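Local coordinates for protein diaminobutyrate-pyruvate transaminase and L-2,4-diaminobutyrate decarboxylase (Vibrio parahaemolyticus, PDB 2QMA) that probably decarboxylates L-2,4-diaminobutyrate with pyridoxal phosphate through its C-terminal domain, the part in this structure, the full-length protein also carrying an aminotransferase domain, at residues 300-304 with 305-309; 396-399 with 400-404; 472-475 with 476-479. One frame throughout, in Å; residues are numbered along the deposited sequence.

How the contacts relate
The three contacts follow one another along the sequence; contact 2 touches both of the others, while contacts 1 and 3 stay about 8 Å apart at their nearest atoms. Contact 1 is a turn between strands 290-295 and 318-322 of the seven-stranded mixed sheet that marks the large domain of fold-type I pyridoxal-phosphate enzymes. Contact 2 lies on helix 389-411, about 12 Å from contact 1 between centres; S305 and D397 probably hydrogen-bond between them. Contact 3 follows strand 465-471 of the four-stranded antiparallel sheet, its centre about 9 Å from that of contact 2. Helix 389-411 thus bridges the cofactor-domain loop and the C-terminal loop, where P475 and L477 also meet Q16 of the second subunit.

Contact 1: residues 300-304 with 305-309; sequences ALILS and SHKSR
The imidazole of H306 presents its edge to the hydroxyl of S304, which lies near the ring plane, with CD2 of H306 4.0 Å from OG of S304. As acceptor this hydroxyl takes the backbone N-H of H306 (N to S304 OG 2.9 Å, 156° at the hydrogen), and as donor it reaches back to O of L301, 2.9 Å from S304 OG, in the carbonyl plane and on a lone pair. O of L301 also receives the backbone N of S304, so one carbonyl within the 3-10 segment that ends at L303 carries two bonds. The side-chain bond to the amide two residues ahead makes an ST turn, superimposed on a type I beta turn from S304 to K307 whose own closing bond, K307 N to S304 O at 3.4 Å, is weak. Serine suits the spot: its short hydroxyl, placed between backbone N and carbonyl carbon (chi1 79°), can do both jobs. K307, the last residue of the turn, lays its extended aliphatic chain against I302, CG of K307 lying 3.8 Å from CD1 of I302, while its ammonium group forms a salt bridge with D154. H306 also packs on D397 and L400 of helix 389-411.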
ATOM      1  N   ALA A 300      19.218  -4.790  -4.060  1.00 16.48           N
ATOM      2  CA  ALA A 300      19.535  -5.996  -3.249  1.00 16.27           C
ATOM      3  C   ALA A 300      21.010  -6.391  -3.296  1.00 16.35           C
ATOM      4  O   ALA A 300      21.534  -7.014  -2.354  1.00 16.68           O
ATOM      5  CB  ALA A 300      18.620  -7.203  -3.647  1.00 16.19           C
ATOM      6  N   LEU A 301      21.696  -6.015  -4.369  1.00 15.51           N
ATOM      7  CA  LEU A 301      23.112  -6.385  -4.507  1.00 15.60           C
ATOM      8  C   LEU A 301      24.023  -5.747  -3.443  1.00 15.01           C
ATOM      9  O   LEU A 301      25.191  -6.115  -3.299  1.00 15.58           O
ATOM     10  CB  LEU A 301      23.605  -6.023  -5.893  1.00 15.97           C
ATOM     11  CG  LEU A 301      22.979  -6.775  -7.053  1.00 15.44           C
ATOM     12  CD1 LEU A 301      23.761  -6.344  -8.322  1.00 18.41           C
ATOM     13  CD2 LEU A 301      23.017  -8.348  -6.851  1.00 16.52           C
ATOM     14  N   ILE A 302      23.494  -4.757  -2.724  1.00 15.80           N
ATOM     15  CA  ILE A 302      24.197  -4.183  -1.577  1.00 16.04           C
ATOM     16  C   ILE A 302      24.656  -5.275  -0.578  1.00 16.31           C
ATOM     17  O   ILE A 302      25.682  -5.103   0.107  1.00 15.24           O
ATOM     18  CB  ILE A 302      23.343  -3.099  -0.861  1.00 15.67           C
ATOM     19  CG1 ILE A 302      24.250  -2.078  -0.162  1.00 16.16           C
ATOM     20  CG2 ILE A 302      22.259  -3.748   0.053  1.00 16.43           C
ATOM     21  CD1 ILE A 302      24.918  -1.111  -1.127  1.00 16.13           C
ATOM     22  N   LEU A 303      23.931  -6.397  -0.545  1.00 16.02           N
ATOM     23  CA  LEU A 303      24.237  -7.490   0.399  1.00 17.13           C
ATOM     24  C   LEU A 303      25.151  -8.576  -0.170  1.00 18.43           C
ATOM     25  O   LEU A 303      25.588  -9.490   0.581  1.00 18.96           O
ATOM     26  CB  LEU A 303      22.961  -8.184   0.893  1.00 16.10           C
ATOM     27  CG  LEU A 303      21.929  -7.340   1.634  1.00 15.68           C
ATOM     28  CD1 LEU A 303      20.695  -8.206   2.036  1.00 16.04           C
ATOM     29  CD2 LEU A 303      22.557  -6.582   2.820  1.00 17.68           C
ATOM     30  N   SER A 304      25.458  -8.462  -1.459  1.00 17.92           N
ATOM     31  CA  SER A 304      26.189  -9.490  -2.183  1.00 18.41           C
ATOM     32  C   SER A 304      27.663  -9.136  -2.404  1.00 17.85           C
ATOM     33  O   SER A 304      28.140  -8.042  -2.025  1.00 18.08           O
ATOM     34  CB  SER A 304      25.571  -9.678  -3.569  1.00 17.95           C
ATOM     35  OG  SER A 304      26.037  -8.620  -4.434  1.00 18.81           O
ATOM     36  N   SER A 305      28.353 -10.048  -3.080  1.00 18.43           N
ATOM     37  CA  SER A 305      29.771  -9.867  -3.472  1.00 19.52           C
ATOM     38  C   SER A 305      29.931  -8.823  -4.561  1.00 20.21           C
ATOM     39  O   SER A 305      31.064  -8.488  -4.944  1.00 21.30           O
ATOM     40  CB  SER A 305      30.360 -11.190  -4.003  1.00 18.75           C
ATOM     41  OG  SER A 305      30.510 -12.062  -2.906  1.00 21.27           O
ATOM     42  N   HIS A 306      28.803  -8.325  -5.059  1.00 19.58           N
ATOM     43  CA  HIS A 306      28.788  -7.409  -6.209  1.00 19.30           C
ATOM     44  C   HIS A 306      28.347  -6.007  -5.796  1.00 18.43           C
ATOM     45  O   HIS A 306      27.999  -5.172  -6.647  1.00 18.31           O
ATOM     46  CB  HIS A 306      27.868  -7.956  -7.289  1.00 19.87           C
ATOM     47  CG  HIS A 306      28.270  -9.309  -7.768  1.00 23.30           C
ATOM     48  ND1 HIS A 306      29.139  -9.497  -8.823  1.00 26.69           N
ATOM     49  CD2 HIS A 306      27.950 -10.543  -7.313  1.00 24.14           C
ATOM     50  CE1 HIS A 306      29.315 -10.795  -9.016  1.00 28.97           C
ATOM     51  NE2 HIS A 306      28.613 -11.452  -8.106  1.00 26.99           N
ATOM     52  N   LYS A 307      28.371  -5.771  -4.482  1.00 17.05           N
ATOM     53  CA  LYS A 307      28.106  -4.451  -3.904  1.00 17.36           C
ATOM     54  C   LYS A 307      28.823  -3.316  -4.658  1.00 17.10           C
ATOM     55  O   LYS A 307      28.246  -2.230  -4.870  1.00 18.01           O
ATOM     56  CB  LYS A 307      28.488  -4.450  -2.423  1.00 15.60           C
ATOM     57  CG  LYS A 307      28.082  -3.189  -1.646  1.00 19.86           C
ATOM     58  CD  LYS A 307      28.769  -3.085  -0.274  1.00 16.76           C
ATOM     59  CE  LYS A 307      28.540  -1.680   0.292  1.00 20.61           C
ATOM     60  NZ  LYS A 307      28.924  -1.601   1.729  1.00 19.97           N
ATOM     61  N   SER A 308      30.072  -3.560  -5.060  1.00 16.92           N
ATOM     62  CA  SER A 308      30.857  -2.576  -5.840  1.00 17.44           C
ATOM     63  C   SER A 308      30.152  -1.991  -7.072  1.00 17.49           C
ATOM     64  O   SER A 308      30.397  -0.863  -7.451  1.00 16.02           O
ATOM     65  CB  SER A 308      32.206  -3.169  -6.259  1.00 18.43           C
ATOM     66  OG  SER A 308      32.006  -4.302  -7.105  1.00 18.35           O
ATOM     67  N   ARG A 309      29.274  -2.756  -7.699  1.00 17.13           N
ATOM     68  CA  ARG A 309      28.530  -2.246  -8.862  1.00 17.56           C
ATOM     69  C   ARG A 309      27.593  -1.063  -8.578  1.00 15.73           C
ATOM     70  O   ARG A 309      27.279  -0.298  -9.478  1.00 14.07           O
ATOM     71  CB  ARG A 309      27.805  -3.373  -9.555  1.00 17.63           C
ATOM     72  CG  ARG A 309      28.796  -4.424 -10.052  1.00 21.66           C
ATOM     73  CD  ARG A 309      28.162  -5.484 -10.883  1.00 24.28           C
ATOM     74  NE  ARG A 309      27.358  -4.898 -11.956  1.00 30.55           N
ATOM     75  CZ  ARG A 309      26.573  -5.609 -12.756  1.00 31.59           C
ATOM     76  NH1 ARG A 309      26.516  -6.934 -12.600  1.00 30.94           N
ATOM     77  NH2 ARG A 309      25.847  -5.004 -13.695  1.00 31.32           N
TER

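Contact 2: residues 396-399 with 400-404; sequences YDHL and LAQTL
L400, A401, Q402 and T403 each send a backbone N-H to the carbonyl four residues earlier, on Y396, D397, H398 and L399, the unbroken pattern of an alpha helix. The bonds are nearly uniform, the shortest being Q402 N to H398 O at 2.8 Å, with angles at the hydrogen of about 160° throughout. One carbonyl in this turn does double duty: besides the amide of T403, O of L399 accepts the hydroxyl of the same residue, T403 OG1 lying 2.7 Å away. The two donors approach from opposite faces of the carbonyl plane. The threonine torsion makes this possible, because chi1 of -58° sets OG1 beside its own backbone N and turns it down toward the preceding turn; a buried hydroxyl is thereby satisfied within its own helix.

One turn apart, the side chains of H398 and Q402 cross at a slant. Ring and amide planes stand 70° apart, with NE2 of H398 3.6 Å from NE2 of Q402, while CB of Q402 lies 4.2 Å above the imidazole plane, offset toward its rim. The amide nitrogen of Q402 has its polar partner in the carbonyl of L477. Buried L400 sets its methyl CD1 3.2 Å from O of Y396.

The hydroxyl of Y396 bonds to O of L326, and its side chain lies about 9 Å from that of K325, the predicted attachment site of pyridoxal phosphate, which is not attached in this structure. Apolar L399 packs on Y328 and I472, and T403 also on I472, just beyond strand 465-471, while H398 touches Q16 of the second subunit.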
ATOM      1  N   TYR A 396      22.304 -14.054  -4.175  1.00 16.41           N
ATOM      2  CA  TYR A 396      22.436 -13.112  -5.299  1.00 16.64           C
ATOM      3  C   TYR A 396      23.688 -13.424  -6.099  1.00 16.69           C
ATOM      4  O   TYR A 396      23.637 -13.371  -7.324  1.00 17.86           O
ATOM      5  CB  TYR A 396      22.427 -11.641  -4.836  1.00 16.26           C
ATOM      6  CG  TYR A 396      21.238 -11.290  -3.979  1.00 17.46           C
ATOM      7  CD1 TYR A 396      20.003 -11.883  -4.207  1.00 16.68           C
ATOM      8  CD2 TYR A 396      21.354 -10.378  -2.921  1.00 18.29           C
ATOM      9  CE1 TYR A 396      18.895 -11.606  -3.383  1.00 17.38           C
ATOM     10  CE2 TYR A 396      20.240 -10.058  -2.107  1.00 19.65           C
ATOM     11  CZ  TYR A 396      19.018 -10.678  -2.340  1.00 18.56           C
ATOM     12  OH  TYR A 396      17.926 -10.364  -1.540  1.00 18.95           O
ATOM     13  N   ASP A 397      24.786 -13.746  -5.411  1.00 16.26           N
ATOM     14  CA  ASP A 397      26.033 -14.230  -6.071  1.00 15.37           C
ATOM     15  C   ASP A 397      25.685 -15.406  -7.002  1.00 15.79           C
ATOM     16  O   ASP A 397      26.077 -15.448  -8.164  1.00 15.88           O
ATOM     17  CB  ASP A 397      27.070 -14.660  -5.030  1.00 15.22           C
ATOM     18  CG  ASP A 397      27.610 -13.476  -4.207  1.00 16.12           C
ATOM     19  OD1 ASP A 397      27.334 -12.293  -4.580  1.00 17.74           O
ATOM     20  OD2 ASP A 397      28.318 -13.711  -3.205  1.00 15.05           O
ATOM     21  N   HIS A 398      24.932 -16.352  -6.460  1.00 16.21           N
ATOM     22  CA  HIS A 398      24.422 -17.507  -7.220  1.00 16.92           C
ATOM     23  C   HIS A 398      23.617 -17.137  -8.475  1.00 17.05           C
ATOM     24  O   HIS A 398      23.823 -17.693  -9.577  1.00 16.17           O
ATOM     25  CB  HIS A 398      23.570 -18.383  -6.316  1.00 16.88           C
ATOM     26  CG  HIS A 398      22.837 -19.442  -7.066  1.00 18.23           C
ATOM     27  ND1 HIS A 398      21.492 -19.354  -7.364  1.00 21.77           N
ATOM     28  CD2 HIS A 398      23.290 -20.564  -7.671  1.00 15.83           C
ATOM     29  CE1 HIS A 398      21.134 -20.415  -8.066  1.00 17.41           C
ATOM     30  NE2 HIS A 398      22.209 -21.166  -8.265  1.00 20.06           N
ATOM     31  N   LEU A 399      22.678 -16.210  -8.290  1.00 16.68           N
ATOM     32  CA  LEU A 399      21.781 -15.822  -9.335  1.00 17.35           C
ATOM     33  C   LEU A 399      22.579 -15.200 -10.462  1.00 17.58           C
ATOM     34  O   LEU A 399      22.302 -15.489 -11.605  1.00 16.79           O
ATOM     35  CB  LEU A 399      20.725 -14.845  -8.816  1.00 17.89           C
ATOM     36  CG  LEU A 399      19.585 -15.384  -7.941  1.00 17.72           C
ATOM     37  CD1 LEU A 399      18.681 -14.247  -7.461  1.00 19.31           C
ATOM     38  CD2 LEU A 399      18.774 -16.434  -8.707  1.00 19.51           C
ATOM     39  N   LEU A 400      23.571 -14.357 -10.137  1.00 18.11           N
ATOM     40  CA  LEU A 400      24.373 -13.699 -11.172  1.00 20.00           C
ATOM     41  C   LEU A 400      25.199 -14.725 -11.925  1.00 18.44           C
ATOM     42  O   LEU A 400      25.294 -14.690 -13.175  1.00 18.71           O
ATOM     43  CB  LEU A 400      25.291 -12.614 -10.569  1.00 19.91           C
ATOM     44  CG  LEU A 400      24.620 -11.215 -10.519  1.00 21.38           C
ATOM     45  CD1 LEU A 400      23.332 -11.235  -9.728  1.00 25.19           C
ATOM     46  CD2 LEU A 400      25.573 -10.097  -9.974  1.00 23.25           C
ATOM     47  N   ALA A 401      25.758 -15.681 -11.194  1.00 17.19           N
ATOM     48  CA  ALA A 401      26.521 -16.737 -11.869  1.00 17.15           C
ATOM     49  C   ALA A 401      25.628 -17.588 -12.759  1.00 17.49           C
ATOM     50  O   ALA A 401      26.040 -17.955 -13.866  1.00 16.58           O
ATOM     51  CB  ALA A 401      27.263 -17.634 -10.866  1.00 16.52           C
ATOM     52  N   GLN A 402      24.454 -17.968 -12.249  1.00 16.88           N
ATOM     53  CA  GLN A 402      23.548 -18.861 -12.992  1.00 17.53           C
ATOM     54  C   GLN A 402      23.007 -18.200 -14.251  1.00 17.38           C
ATOM     55  O   GLN A 402      22.842 -18.842 -15.287  1.00 17.55           O
ATOM     56  CB  GLN A 402      22.378 -19.281 -12.114  1.00 16.78           C
ATOM     57  CG  GLN A 402      21.362 -20.140 -12.807  1.00 17.34           C
ATOM     58  CD  GLN A 402      20.474 -20.785 -11.810  1.00 18.27           C
ATOM     59  OE1 GLN A 402      19.524 -20.160 -11.333  1.00 19.75           O
ATOM     60  NE2 GLN A 402      20.765 -22.060 -11.469  1.00 17.10           N
ATOM     61  N   THR A 403      22.708 -16.913 -14.147  1.00 18.22           N
ATOM     62  CA  THR A 403      22.249 -16.161 -15.298  1.00 18.54           C
ATOM     63  C   THR A 403      23.286 -16.237 -16.430  1.00 18.54           C
ATOM     64  O   THR A 403      22.899 -16.366 -17.588  1.00 18.63           O
ATOM     65  CB  THR A 403      21.929 -14.685 -14.891  1.00 19.55           C
ATOM     66  OG1 THR A 403      20.938 -14.698 -13.855  1.00 19.74           O
ATOM     67  CG2 THR A 403      21.448 -13.879 -16.075  1.00 17.35           C
ATOM     68  N   LEU A 404      24.584 -16.144 -16.096  1.00 19.01           N
ATOM     69  CA  LEU A 404      25.639 -16.213 -17.102  1.00 19.68           C
ATOM     70  C   LEU A 404      25.663 -17.614 -17.718  1.00 20.56           C
ATOM     71  O   LEU A 404      25.875 -17.798 -18.936  1.00 21.07           O
ATOM     72  CB  LEU A 404      26.998 -15.863 -16.491  1.00 20.36           C
ATOM     73  CG  LEU A 404      27.043 -14.416 -15.960  1.00 17.94           C
ATOM     74  CD1 LEU A 404      28.308 -14.173 -15.165  1.00 17.91           C
ATOM     75  CD2 LEU A 404      26.912 -13.408 -17.107  1.00 19.46           C
TER

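Contact 3: residues 472-475 with 476-479; sequences ILNP and CLTT
N474 reaches its amide forward to the residue after next: OD1 of N474 accepts the backbone N-H of C476 at 2.8 Å. The donor lies 36° out of the plane of the amide carbonyl, so the bond does not run along a lone pair. A chi1 of -174° puts CG of N474 beside its carbonyl carbon, and the rotation of the amide about CB-CG then turns OD1 toward the N-H of C476. The compact side chain of C476 suits this close approach, its CB only 3.2 Å from OD1 of N474. Side-chain oxygen to amide two residues on is the signature of an Asx turn, here bending the chain between strand 465-471 and the C-terminal helix 479-495. P475, inside the turn, has no N-H to offer, and its ring constrains the bend; its CG is 4.3 Å from SG of C476. In L477 a chi1 of -55° brings the branched end back across N474, crossing it obliquely with CG of L477 3.9 Å from CB of N474, while CD1 of L477 reaches CG2 of I472 at 4.1 Å. The branched aliphatic ends of I472 and L477, both buried, also pack on F482 of helix 479-495. T478 is the N-cap of that helix, and its backbone N bonds to the carboxylate of D481. The carbonyls of P475 and L477 both accept NE2 of Q16 from the second subunit.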
ATOM      1  N   ILE A 472      15.280 -14.292 -13.642  1.00 18.53           N
ATOM      2  CA  ILE A 472      15.631 -15.350 -12.694  1.00 17.85           C
ATOM      3  C   ILE A 472      15.673 -14.827 -11.253  1.00 18.08           C
ATOM      4  O   ILE A 472      16.511 -13.979 -10.891  1.00 19.56           O
ATOM      5  CB  ILE A 472      16.971 -16.041 -13.040  1.00 17.81           C
ATOM      6  CG1 ILE A 472      17.008 -16.448 -14.524  1.00 17.48           C
ATOM      7  CG2 ILE A 472      17.187 -17.263 -12.091  1.00 15.75           C
ATOM      8  CD1 ILE A 472      18.449 -16.699 -15.087  1.00 18.73           C
ATOM      9  N   LEU A 473      14.758 -15.309 -10.430  1.00 18.58           N
ATOM     10  CA  LEU A 473      14.712 -14.843  -9.046  1.00 18.40           C
ATOM     11  C   LEU A 473      14.865 -15.961  -8.061  1.00 17.68           C
ATOM     12  O   LEU A 473      15.550 -15.819  -7.064  1.00 16.98           O
ATOM     13  CB  LEU A 473      13.431 -14.073  -8.721  1.00 19.01           C
ATOM     14  CG  LEU A 473      13.150 -12.711  -9.381  1.00 21.43           C
ATOM     15  CD1 LEU A 473      11.835 -12.095  -8.858  1.00 19.52           C
ATOM     16  CD2 LEU A 473      14.337 -11.726  -9.236  1.00 20.53           C
ATOM     17  N   ASN A 474      14.188 -17.070  -8.326  1.00 17.25           N
ATOM     18  CA  ASN A 474      14.224 -18.212  -7.418  1.00 17.24           C
ATOM     19  C   ASN A 474      15.680 -18.729  -7.335  1.00 16.15           C
ATOM     20  O   ASN A 474      16.268 -19.078  -8.367  1.00 16.40           O
ATOM     21  CB  ASN A 474      13.269 -19.284  -7.924  1.00 16.35           C
ATOM     22  CG  ASN A 474      13.121 -20.450  -6.972  1.00 18.46           C
ATOM     23  OD1 ASN A 474      13.992 -20.717  -6.132  1.00 20.46           O
ATOM     24  ND2 ASN A 474      12.009 -21.170  -7.104  1.00 20.73           N
ATOM     25  N   PRO A 475      16.274 -18.735  -6.114  1.00 16.01           N
ATOM     26  CA  PRO A 475      17.681 -19.145  -5.992  1.00 16.85           C
ATOM     27  C   PRO A 475      17.856 -20.665  -5.941  1.00 17.34           C
ATOM     28  O   PRO A 475      18.978 -21.166  -5.757  1.00 17.53           O
ATOM     29  CB  PRO A 475      18.127 -18.446  -4.695  1.00 17.19           C
ATOM     30  CG  PRO A 475      16.867 -18.450  -3.824  1.00 15.61           C
ATOM     31  CD  PRO A 475      15.694 -18.372  -4.809  1.00 15.83           C
ATOM     32  N   CYS A 476      16.748 -21.400  -6.137  1.00 17.47           N
ATOM     33  CA  CYS A 476      16.724 -22.864  -5.918  1.00 17.06           C
ATOM     34  C   CYS A 476      16.602 -23.687  -7.198  1.00 16.28           C
ATOM     35  O   CYS A 476      16.404 -24.894  -7.154  1.00 17.21           O
ATOM     36  CB  CYS A 476      15.566 -23.202  -4.952  1.00 17.75           C
ATOM     37  SG  CYS A 476      15.818 -22.594  -3.274  1.00 20.47           S
ATOM     38  N   LEU A 477      16.702 -23.020  -8.335  1.00 17.38           N
ATOM     39  CA  LEU A 477      16.655 -23.619  -9.667  1.00 17.08           C
ATOM     40  C   LEU A 477      17.982 -24.265 -10.060  1.00 16.67           C
ATOM     41  O   LEU A 477      19.032 -23.827  -9.624  1.00 15.86           O
ATOM     42  CB  LEU A 477      16.312 -22.529 -10.692  1.00 17.03           C
ATOM     43  CG  LEU A 477      15.034 -21.711 -10.455  1.00 18.52           C
ATOM     44  CD1 LEU A 477      14.911 -20.587 -11.509  1.00 20.49           C
ATOM     45  CD2 LEU A 477      13.781 -22.580 -10.437  1.00 21.23           C
ATOM     46  N   THR A 478      17.913 -25.318 -10.886  1.00 16.22           N
ATOM     47  CA  THR A 478      19.094 -26.086 -11.286  1.00 16.71           C
ATOM     48  C   THR A 478      19.248 -26.025 -12.794  1.00 17.00           C
ATOM     49  O   THR A 478      18.335 -25.597 -13.502  1.00 17.19           O
ATOM     50  CB  THR A 478      18.956 -27.596 -10.881  1.00 16.96           C
ATOM     51  OG1 THR A 478      17.774 -28.111 -11.487  1.00 17.66           O
ATOM     52  CG2 THR A 478      18.822 -27.755  -9.388  1.00 17.32           C
ATOM     53  N   THR A 479      20.415 -26.453 -13.287  1.00 17.97           N
ATOM     54  CA  THR A 479      20.681 -26.541 -14.725  1.00 18.24           C
ATOM     55  C   THR A 479      19.554 -27.288 -15.424  1.00 17.59           C
ATOM     56  O   THR A 479      19.059 -26.842 -16.447  1.00 17.52           O
ATOM     57  CB  THR A 479      22.039 -27.264 -15.010  1.00 19.38           C
ATOM     58  OG1 THR A 479      23.066 -26.669 -14.213  1.00 21.21           O
ATOM     59  CG2 THR A 479      22.429 -27.178 -16.492  1.00 20.00           C
TER